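Local coordinates for protein 4-alpha-glucanotransferase (Corynebacterium glutamicum, PDB 5B68) that is an amylomaltase, or disproportionating enzyme, a 4-alpha-glucanotransferase with an N-terminal beta-sandwich domain and a TIM-barrel family domain, at residues Leu216-Pro228 with Pro234-Tyr247. Numbering follows the deposited sequence.
Sequences LLINPMHAAEPLP and PYLPTTRRFINPIY
Met221 lays its whole thioether end on the Tyr247 ring: CE lies above the centre of one face, 3.5 Å from the centroid, and SD sits over the same face at 3.9 Å, a Met-aromatic contact reinforced by CH-pi. Bends at chi2 (-73°) and chi3 (-80°) fold the chain back onto the ring, whose opposite face carries Ile246 CG2. In the ring plane, Tyr247 OH shares a water with Pro220 O, to which the water donates, so the phenol is held at face and rim together.

Between these loops, which follow barrel strand 215-218, two backbone bonds make a single beta bridge, His222 with Ile243: Met221 O accepts from Asn244 N at 2.9 Å, and Ala223 N donates to Phe242 O at 2.8 Å. A third, Thr238 N to Ala223 O, lies apart from it, so residues 221-223 are gripped by two separate parts of 234-247.

His222 is wedged beside Pro237, the two side chains pointing the same way, while Arg240 CA lies over one imidazole face, offset toward the rim, 4.0 Å from the centroid. A water in the ring plane lies within bonding distance of ND1 and Arg240 O and probably links them. Earlier in both segments, Pro220 CG presses on the Tyr235 ring 22° off its normal, a CH-pi contact displaced toward the rim; the phenol hydroxyl bonds to Asp386, at the end of neighbouring strand 382-387.

Asn244 OD1 closes an Asx turn with Ile246 N, and its ND2 reaches His222 O through water. Direct backbone bonds thus satisfy Met221 O, Ala223 O and Phe242 O, and waters serve Pro220 O, His222 O and Pro234 O, although the buried Thr239 O has no partner. With only three direct hydrogen bonds between them, the segments probably owe their mutual position as much to bridging waters and the two aromatic-face contacts.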
ATOM      1  N   LEU A 216       8.578  -8.306 -10.739  1.00 17.88           N
ATOM      2  CA  LEU A 216       9.437  -7.283 -10.204  1.00 17.59           C
ATOM      3  C   LEU A 216       8.607  -6.433  -9.220  1.00 19.90           C
ATOM      4  O   LEU A 216       7.750  -5.657  -9.614  1.00 17.43           O
ATOM      5  CB  LEU A 216      10.002  -6.400 -11.311  1.00 19.54           C
ATOM      6  CG  LEU A 216      10.909  -5.295 -10.841  1.00 18.71           C
ATOM      7  CD1 LEU A 216      12.208  -5.847 -10.265  1.00 19.57           C
ATOM      8  CD2 LEU A 216      11.166  -4.370 -12.000  1.00 20.23           C
ATOM      9  N   LEU A 217       8.856  -6.670  -7.941  1.00 17.22           N
ATOM     10  CA  LEU A 217       8.180  -5.929  -6.847  1.00 17.82           C
ATOM     11  C   LEU A 217       8.918  -4.661  -6.670  1.00 18.11           C
ATOM     12  O   LEU A 217      10.154  -4.653  -6.511  1.00 17.18           O
ATOM     13  CB  LEU A 217       8.170  -6.762  -5.551  1.00 17.95           C
ATOM     14  CG  LEU A 217       7.785  -6.151  -4.230  1.00 18.63           C
ATOM     15  CD1 LEU A 217       6.340  -5.640  -4.286  1.00 17.43           C
ATOM     16  CD2 LEU A 217       7.834  -7.125  -3.088  1.00 18.67           C
ATOM     17  N   ILE A 218       8.173  -3.572  -6.609  1.00 19.30           N
ATOM     18  CA  ILE A 218       8.707  -2.264  -6.413  1.00 17.78           C
ATOM     19  C   ILE A 218       8.092  -1.509  -5.221  1.00 19.70           C
ATOM     20  O   ILE A 218       7.155  -1.955  -4.555  1.00 19.13           O
ATOM     21  CB  ILE A 218       8.662  -1.417  -7.703  1.00 18.51           C
ATOM     22  CG1 ILE A 218       7.195  -1.196  -8.144  1.00 19.96           C
ATOM     23  CG2 ILE A 218       9.474  -2.097  -8.801  1.00 19.99           C
ATOM     24  CD1 ILE A 218       7.023  -0.216  -9.257  1.00 21.69           C
ATOM     25  N   ASN A 219       8.718  -0.395  -4.898  1.00 17.39           N
ATOM     26  CA  ASN A 219       8.162   0.541  -3.929  1.00 18.19           C
ATOM     27  C   ASN A 219       6.872   1.145  -4.421  1.00 17.34           C
ATOM     28  O   ASN A 219       6.620   1.164  -5.612  1.00 18.52           O
ATOM     29  CB  ASN A 219       9.147   1.687  -3.651  1.00 18.99           C
ATOM     30  CG  ASN A 219       9.583   2.388  -4.933  1.00 20.64           C
ATOM     31  OD1 ASN A 219       9.071   3.489  -5.325  1.00 24.01           O
ATOM     32  ND2 ASN A 219      10.464   1.780  -5.631  1.00 17.39           N
ATOM     33  N   PRO A 220       6.073   1.719  -3.467  1.00 18.42           N
ATOM     34  CA  PRO A 220       4.904   2.467  -3.870  1.00 18.99           C
ATOM     35  C   PRO A 220       5.320   3.585  -4.820  1.00 19.64           C
ATOM     36  O   PRO A 220       6.398   4.207  -4.666  1.00 18.90           O
ATOM     37  CB  PRO A 220       4.382   3.058  -2.524  1.00 17.73           C
ATOM     38  CG  PRO A 220       4.926   2.163  -1.434  1.00 20.19           C
ATOM     39  CD  PRO A 220       6.234   1.694  -2.003  1.00 19.75           C
ATOM     40  N   MET A 221       4.446   3.852  -5.765  1.00 17.57           N
ATOM     41  CA  MET A 221       4.690   4.886  -6.789  1.00 18.95           C
ATOM     42  C   MET A 221       3.636   6.024  -6.794  1.00 20.73           C
ATOM     43  O   MET A 221       3.420   6.734  -7.803  1.00 21.85           O
ATOM     44  CB  MET A 221       4.653   4.192  -8.130  1.00 18.76           C
ATOM     45  CG  MET A 221       5.610   2.994  -8.255  1.00 24.50           C
ATOM     46  SD  MET A 221       7.306   3.589  -8.396  1.00 26.56           S
ATOM     47  CE  MET A 221       7.279   4.005 -10.139  1.00 29.76           C
ATOM     48  N   HIS A 222       2.974   6.149  -5.661  1.00 19.38           N
ATOM     49  CA  HIS A 222       1.902   7.109  -5.487  1.00 19.99           C
ATOM     50  C   HIS A 222       2.436   8.554  -5.564  1.00 20.22           C
ATOM     51  O   HIS A 222       3.547   8.875  -5.131  1.00 18.66           O
ATOM     52  CB  HIS A 222       1.239   6.981  -4.128  1.00 19.43           C
ATOM     53  CG  HIS A 222       0.896   5.606  -3.677  1.00 17.88           C
ATOM     54  ND1 HIS A 222       0.003   4.817  -4.356  1.00 18.93           N
ATOM     55  CD2 HIS A 222       1.255   4.910  -2.565  1.00 19.23           C
ATOM     56  CE1 HIS A 222      -0.159   3.682  -3.691  1.00 19.50           C
ATOM     57  NE2 HIS A 222       0.635   3.695  -2.641  1.00 21.59           N
ATOM     58  N   ALA A 223       1.609   9.440  -6.082  1.00 20.52           N
ATOM     59  CA  ALA A 223       2.008  10.824  -6.235  1.00 21.34           C
ATOM     60  C   ALA A 223       2.257  11.490  -4.893  1.00 21.12           C
ATOM     61  O   ALA A 223       1.575  11.227  -3.932  1.00 18.12           O
ATOM     62  CB  ALA A 223       0.959  11.594  -7.013  1.00 22.90           C
ATOM     63  N   ALA A 224       3.230  12.381  -4.871  1.00 21.36           N
ATOM     64  CA  ALA A 224       3.498  13.194  -3.717  1.00 22.44           C
ATOM     65  C   ALA A 224       3.195  14.634  -4.109  1.00 23.57           C
ATOM     66  O   ALA A 224       2.358  14.872  -4.933  1.00 24.44           O
ATOM     67  CB  ALA A 224       4.926  13.021  -3.246  1.00 23.08           C
ATOM     68  N   GLU A 225       3.853  15.586  -3.483  1.00 25.60           N
ATOM     69  CA  GLU A 225       3.711  16.973  -3.871  1.00 28.07           C
ATOM     70  C   GLU A 225       3.914  17.193  -5.367  1.00 27.30           C
ATOM     71  O   GLU A 225       4.765  16.572  -5.951  1.00 29.34           O
ATOM     72  CB  GLU A 225       4.686  17.819  -3.062  1.00 32.88           C
ATOM     73  CG  GLU A 225       4.398  17.815  -1.572  1.00 37.37           C
ATOM     74  CD  GLU A 225       5.097  16.701  -0.808  1.00 41.02           C
ATOM     75  OE1 GLU A 225       5.741  15.858  -1.435  1.00 41.31           O
ATOM     76  OE2 GLU A 225       4.984  16.665   0.422  1.00 43.09           O
ATOM     77  N   PRO A 226       3.099  18.052  -5.981  1.00 25.82           N
ATOM     78  CA  PRO A 226       3.142  18.264  -7.399  1.00 26.06           C
ATOM     79  C   PRO A 226       4.298  19.115  -7.889  1.00 26.44           C
ATOM     80  O   PRO A 226       4.482  19.216  -9.112  1.00 28.03           O
ATOM     81  CB  PRO A 226       1.816  19.001  -7.691  1.00 25.86           C
ATOM     82  CG  PRO A 226       1.506  19.728  -6.432  1.00 28.15           C
ATOM     83  CD  PRO A 226       2.148  18.954  -5.293  1.00 27.59           C
ATOM     84  N   LEU A 227       5.058  19.729  -6.993  1.00 29.94           N
ATOM     85  CA  LEU A 227       6.314  20.382  -7.349  1.00 27.71           C
ATOM     86  C   LEU A 227       7.224  20.335  -6.134  1.00 26.55           C
ATOM     87  O   LEU A 227       6.738  20.166  -5.051  1.00 27.30           O
ATOM     88  CB  LEU A 227       6.104  21.813  -7.840  1.00 32.96           C
ATOM     89  CG  LEU A 227       5.532  22.838  -6.884  1.00 35.85           C
ATOM     90  CD1 LEU A 227       5.456  24.198  -7.552  1.00 35.91           C
ATOM     91  CD2 LEU A 227       4.165  22.421  -6.396  1.00 38.61           C
ATOM     92  N   PRO A 228       8.527  20.485  -6.293  1.00 30.05           N
ATOM     93  CA  PRO A 228       9.428  20.395  -5.141  1.00 33.44           C
ATOM     94  C   PRO A 228       9.217  21.552  -4.178  1.00 35.66           C
ATOM     95  O   PRO A 228       8.767  22.565  -4.659  1.00 39.03           O
ATOM     96  CB  PRO A 228      10.818  20.502  -5.757  1.00 33.81           C
ATOM     97  CG  PRO A 228      10.641  20.719  -7.202  1.00 31.10           C
ATOM     98  CD  PRO A 228       9.208  20.914  -7.516  1.00 29.37           C
ATOM     99  N   PRO A 234       8.320   6.857  -0.063  1.00 26.42           N
ATOM    100  CA  PRO A 234       7.174   6.412  -0.826  1.00 25.01           C
ATOM    101  C   PRO A 234       5.944   6.098   0.035  1.00 23.90           C
ATOM    102  O   PRO A 234       4.862   5.885  -0.525  1.00 20.48           O
ATOM    103  CB  PRO A 234       7.670   5.135  -1.481  1.00 27.06           C
ATOM    104  CG  PRO A 234       9.134   5.185  -1.427  1.00 25.71           C
ATOM    105  CD  PRO A 234       9.475   5.949  -0.204  1.00 25.58           C
ATOM    106  N   TYR A 235       6.113   6.057   1.360  1.00 23.31           N
ATOM    107  CA  TYR A 235       5.084   5.612   2.254  1.00 26.22           C
ATOM    108  C   TYR A 235       4.361   6.818   2.886  1.00 24.32           C
ATOM    109  O   TYR A 235       3.481   6.638   3.707  1.00 24.10           O
ATOM    110  CB  TYR A 235       5.638   4.627   3.323  1.00 26.98           C
ATOM    111  CG  TYR A 235       6.034   3.260   2.724  1.00 26.40           C
ATOM    112  CD1 TYR A 235       5.081   2.273   2.526  1.00 28.38           C
ATOM    113  CD2 TYR A 235       7.381   2.988   2.313  1.00 27.27           C
ATOM    114  CE1 TYR A 235       5.405   1.043   1.925  1.00 27.66           C
ATOM    115  CE2 TYR A 235       7.717   1.785   1.720  1.00 24.98           C
ATOM    116  CZ  TYR A 235       6.748   0.811   1.538  1.00 29.49           C
ATOM    117  OH  TYR A 235       7.097  -0.411   0.991  1.00 29.32           O
ATOM    118  N   LEU A 236       4.647   8.032   2.456  1.00 29.60           N
ATOM    119  CA  LEU A 236       3.785   9.172   2.871  1.00 27.43           C
ATOM    120  C   LEU A 236       3.433  10.018   1.671  1.00 23.05           C
ATOM    121  O   LEU A 236       3.837  11.176   1.575  1.00 26.94           O
ATOM    122  CB  LEU A 236       4.433   9.976   3.997  1.00 30.75           C
ATOM    123  CG  LEU A 236       3.441  10.803   4.842  1.00 30.00           C
ATOM    124  CD1 LEU A 236       2.422   9.920   5.556  1.00 31.42           C
ATOM    125  CD2 LEU A 236       4.229  11.574   5.872  1.00 34.34           C
ATOM    126  N   PRO A 237       2.656   9.437   0.761  1.00 21.49           N
ATOM    127  CA  PRO A 237       2.294  10.135  -0.482  1.00 20.25           C
ATOM    128  C   PRO A 237       1.123  11.065  -0.225  1.00 20.58           C
ATOM    129  O   PRO A 237       0.572  11.068   0.882  1.00 21.38           O
ATOM    130  CB  PRO A 237       1.861   8.994  -1.379  1.00 21.76           C
ATOM    131  CG  PRO A 237       1.186   8.046  -0.406  1.00 21.20           C
ATOM    132  CD  PRO A 237       2.119   8.046   0.768  1.00 21.35           C
ATOM    133  N   THR A 238       0.771  11.821  -1.231  1.00 20.54           N
ATOM    134  CA  THR A 238      -0.359  12.809  -1.141  1.00 22.02           C
ATOM    135  C   THR A 238      -1.680  12.152  -1.520  1.00 20.98           C
ATOM    136  O   THR A 238      -2.764  12.635  -1.133  1.00 21.76           O
ATOM    137  CB  THR A 238      -0.057  14.088  -1.994  1.00 21.43           C
ATOM    138  OG1 THR A 238      -0.709  15.246  -1.402  1.00 21.77           O
ATOM    139  CG2 THR A 238      -0.460  13.935  -3.386  1.00 21.52           C
ATOM    140  N   THR A 239      -1.619  11.013  -2.181  1.00 17.68           N
ATOM    141  CA  THR A 239      -2.807  10.278  -2.624  1.00 18.57           C
ATOM    142  C   THR A 239      -2.315   8.835  -2.679  1.00 22.20           C
ATOM    143  O   THR A 239      -1.087   8.607  -2.793  1.00 21.00           O
ATOM    144  CB  THR A 239      -3.294  10.762  -4.012  1.00 21.59           C
ATOM    145  OG1 THR A 239      -4.403   9.989  -4.505  1.00 19.03           O
ATOM    146  CG2 THR A 239      -2.166  10.779  -5.132  1.00 23.98           C
ATOM    147  N   ARG A 240      -3.218   7.869  -2.612  1.00 19.45           N
ATOM    148  CA  ARG A 240      -2.878   6.499  -2.934  1.00 19.40           C
ATOM    149  C   ARG A 240      -3.436   6.068  -4.309  1.00 19.47           C
ATOM    150  O   ARG A 240      -3.332   4.894  -4.738  1.00 21.42           O
ATOM    151  CB  ARG A 240      -3.352   5.562  -1.830  1.00 19.58           C
ATOM    152  CG  ARG A 240      -2.575   5.821  -0.572  1.00 20.77           C
ATOM    153  CD  ARG A 240      -2.806   4.771   0.445  1.00 20.77           C
ATOM    154  NE  ARG A 240      -4.207   4.661   0.875  1.00 22.96           N
ATOM    155  CZ  ARG A 240      -4.732   3.541   1.368  1.00 25.16           C
ATOM    156  NH1 ARG A 240      -6.014   3.548   1.789  1.00 25.30           N
ATOM    157  NH2 ARG A 240      -3.989   2.409   1.460  1.00 20.96           N
ATOM    158  N   ARG A 241      -4.039   6.982  -5.028  1.00 18.99           N
ATOM    159  CA  ARG A 241      -4.611   6.641  -6.306  1.00 19.38           C
ATOM    160  C   ARG A 241      -3.693   7.040  -7.459  1.00 19.72           C
ATOM    161  O   ARG A 241      -3.352   6.240  -8.272  1.00 19.20           O
ATOM    162  CB  ARG A 241      -5.926   7.348  -6.485  1.00 20.35           C
ATOM    163  CG  ARG A 241      -6.630   7.030  -7.785  1.00 21.29           C
ATOM    164  CD  ARG A 241      -8.052   7.524  -7.918  1.00 20.26           C
ATOM    165  NE  ARG A 241      -8.474   7.416  -9.280  1.00 23.46           N
ATOM    166  CZ  ARG A 241      -9.635   7.882  -9.750  1.00 26.39           C
ATOM    167  NH1 ARG A 241      -9.840   7.839 -11.051  1.00 24.10           N
ATOM    168  NH2 ARG A 241     -10.576   8.419  -8.926  1.00 22.54           N
ATOM    169  N   PHE A 242      -3.364   8.313  -7.514  1.00 18.78           N
ATOM    170  CA  PHE A 242      -2.584   8.839  -8.605  1.00 19.36           C
ATOM    171  C   PHE A 242      -1.091   8.632  -8.454  1.00 19.34           C
ATOM    172  O   PHE A 242      -0.629   8.287  -7.406  1.00 19.45           O
ATOM    173  CB  PHE A 242      -2.982  10.274  -8.876  1.00 19.61           C
ATOM    174  CG  PHE A 242      -4.429  10.399  -9.172  1.00 18.61           C
ATOM    175  CD1 PHE A 242      -4.906  10.050 -10.397  1.00 19.91           C
ATOM    176  CD2 PHE A 242      -5.307  10.767  -8.194  1.00 21.46           C
ATOM    177  CE1 PHE A 242      -6.243  10.123 -10.668  1.00 24.14           C
ATOM    178  CE2 PHE A 242      -6.645  10.840  -8.451  1.00 24.15           C
ATOM    179  CZ  PHE A 242      -7.109  10.520  -9.693  1.00 21.47           C
ATOM    180  N   ILE A 243      -0.372   8.826  -9.548  1.00 18.74           N
ATOM    181  CA  ILE A 243       1.018   8.360  -9.683  1.00 21.10           C
ATOM    182  C   ILE A 243       1.997   9.526  -9.687  1.00 20.17           C
ATOM    183  O   ILE A 243       1.683  10.599 -10.230  1.00 20.23           O
ATOM    184  CB  ILE A 243       1.175   7.610 -11.000  1.00 22.59           C
ATOM    185  CG1 ILE A 243       0.138   6.475 -11.156  1.00 22.94           C
ATOM    186  CG2 ILE A 243       2.597   7.095 -11.221  1.00 22.27           C
ATOM    187  CD1 ILE A 243       0.209   5.411 -10.110  1.00 29.78           C
ATOM    188  N   ASN A 244       3.192   9.307  -9.122  1.00 19.76           N
ATOM    189  CA  ASN A 244       4.192  10.386  -8.973  1.00 18.23           C
ATOM    190  C   ASN A 244       4.801  10.670 -10.372  1.00 19.14           C
ATOM    191  O   ASN A 244       5.475   9.848 -10.936  1.00 17.73           O
ATOM    192  CB  ASN A 244       5.286   9.968  -7.992  1.00 18.75           C
ATOM    193  CG  ASN A 244       6.127  11.117  -7.545  1.00 20.00           C
ATOM    194  OD1 ASN A 244       6.237  12.097  -8.262  1.00 21.73           O
ATOM    195  ND2 ASN A 244       6.707  11.027  -6.358  1.00 21.44           N
ATOM    196  N   PRO A 245       4.537  11.858 -10.952  1.00 19.37           N
ATOM    197  CA  PRO A 245       5.158  12.212 -12.208  1.00 20.24           C
ATOM    198  C   PRO A 245       6.683  12.363 -12.217  1.00 19.10           C
ATOM    199  O   PRO A 245       7.217  12.424 -13.297  1.00 21.15           O
ATOM    200  CB  PRO A 245       4.439  13.550 -12.613  1.00 21.89           C
ATOM    201  CG  PRO A 245       3.264  13.636 -11.679  1.00 20.53           C
ATOM    202  CD  PRO A 245       3.753  12.991 -10.405  1.00 20.79           C
ATOM    203  N   ILE A 246       7.347  12.312 -11.068  1.00 20.12           N
ATOM    204  CA  ILE A 246       8.812  12.309 -11.014  1.00 18.98           C
ATOM    205  C   ILE A 246       9.459  11.184 -11.792  1.00 21.79           C
ATOM    206  O   ILE A 246      10.636  11.300 -12.202  1.00 21.57           O
ATOM    207  CB  ILE A 246       9.322  12.331  -9.619  1.00 19.48           C
ATOM    208  CG1 ILE A 246      10.718  13.008  -9.576  1.00 19.75           C
ATOM    209  CG2 ILE A 246       9.302  10.971  -8.910  1.00 21.27           C
ATOM    210  CD1 ILE A 246      11.220  13.099  -8.162  1.00 22.86           C
ATOM    211  N   TYR A 247       8.681  10.131 -12.004  1.00 19.48           N
ATOM    212  CA  TYR A 247       9.127   8.938 -12.694  1.00 20.69           C
ATOM    213  C   TYR A 247       8.995   8.973 -14.223  1.00 22.00           C
ATOM    214  O   TYR A 247       9.463   8.084 -14.882  1.00 21.07           O
ATOM    215  CB  TYR A 247       8.406   7.707 -12.149  1.00 20.69           C
ATOM    216  CG  TYR A 247       8.705   7.355 -10.711  1.00 21.40           C
ATOM    217  CD1 TYR A 247       9.953   6.905 -10.329  1.00 20.96           C
ATOM    218  CD2 TYR A 247       7.728   7.443  -9.743  1.00 18.66           C
ATOM    219  CE1 TYR A 247      10.220   6.577  -9.027  1.00 17.67           C
ATOM    220  CE2 TYR A 247       7.989   7.118  -8.450  1.00 20.01           C
ATOM    221  CZ  TYR A 247       9.239   6.685  -8.092  1.00 17.99           C
ATOM    222  OH  TYR A 247       9.472   6.354  -6.803  1.00 21.97           O
TER
HETATM  223  O   HOH W   1       7.342   6.754  -5.089  1.00 23.56           O
HETATM  224  O   HOH W   2       6.146   8.841  -4.274  1.00 24.59           O
HETATM  225  O   HOH W   3       4.478   6.453  -3.126  1.00 26.96           O
HETATM  226  O   HOH W   4      -1.327   4.945  -6.886  1.00 28.16           O
HETATM  227  O   HOH W   5       4.575  13.937  -6.893  1.00 23.61           O
HETATM  228  O   HOH W   6       3.339  13.802   0.255  1.00 38.71           O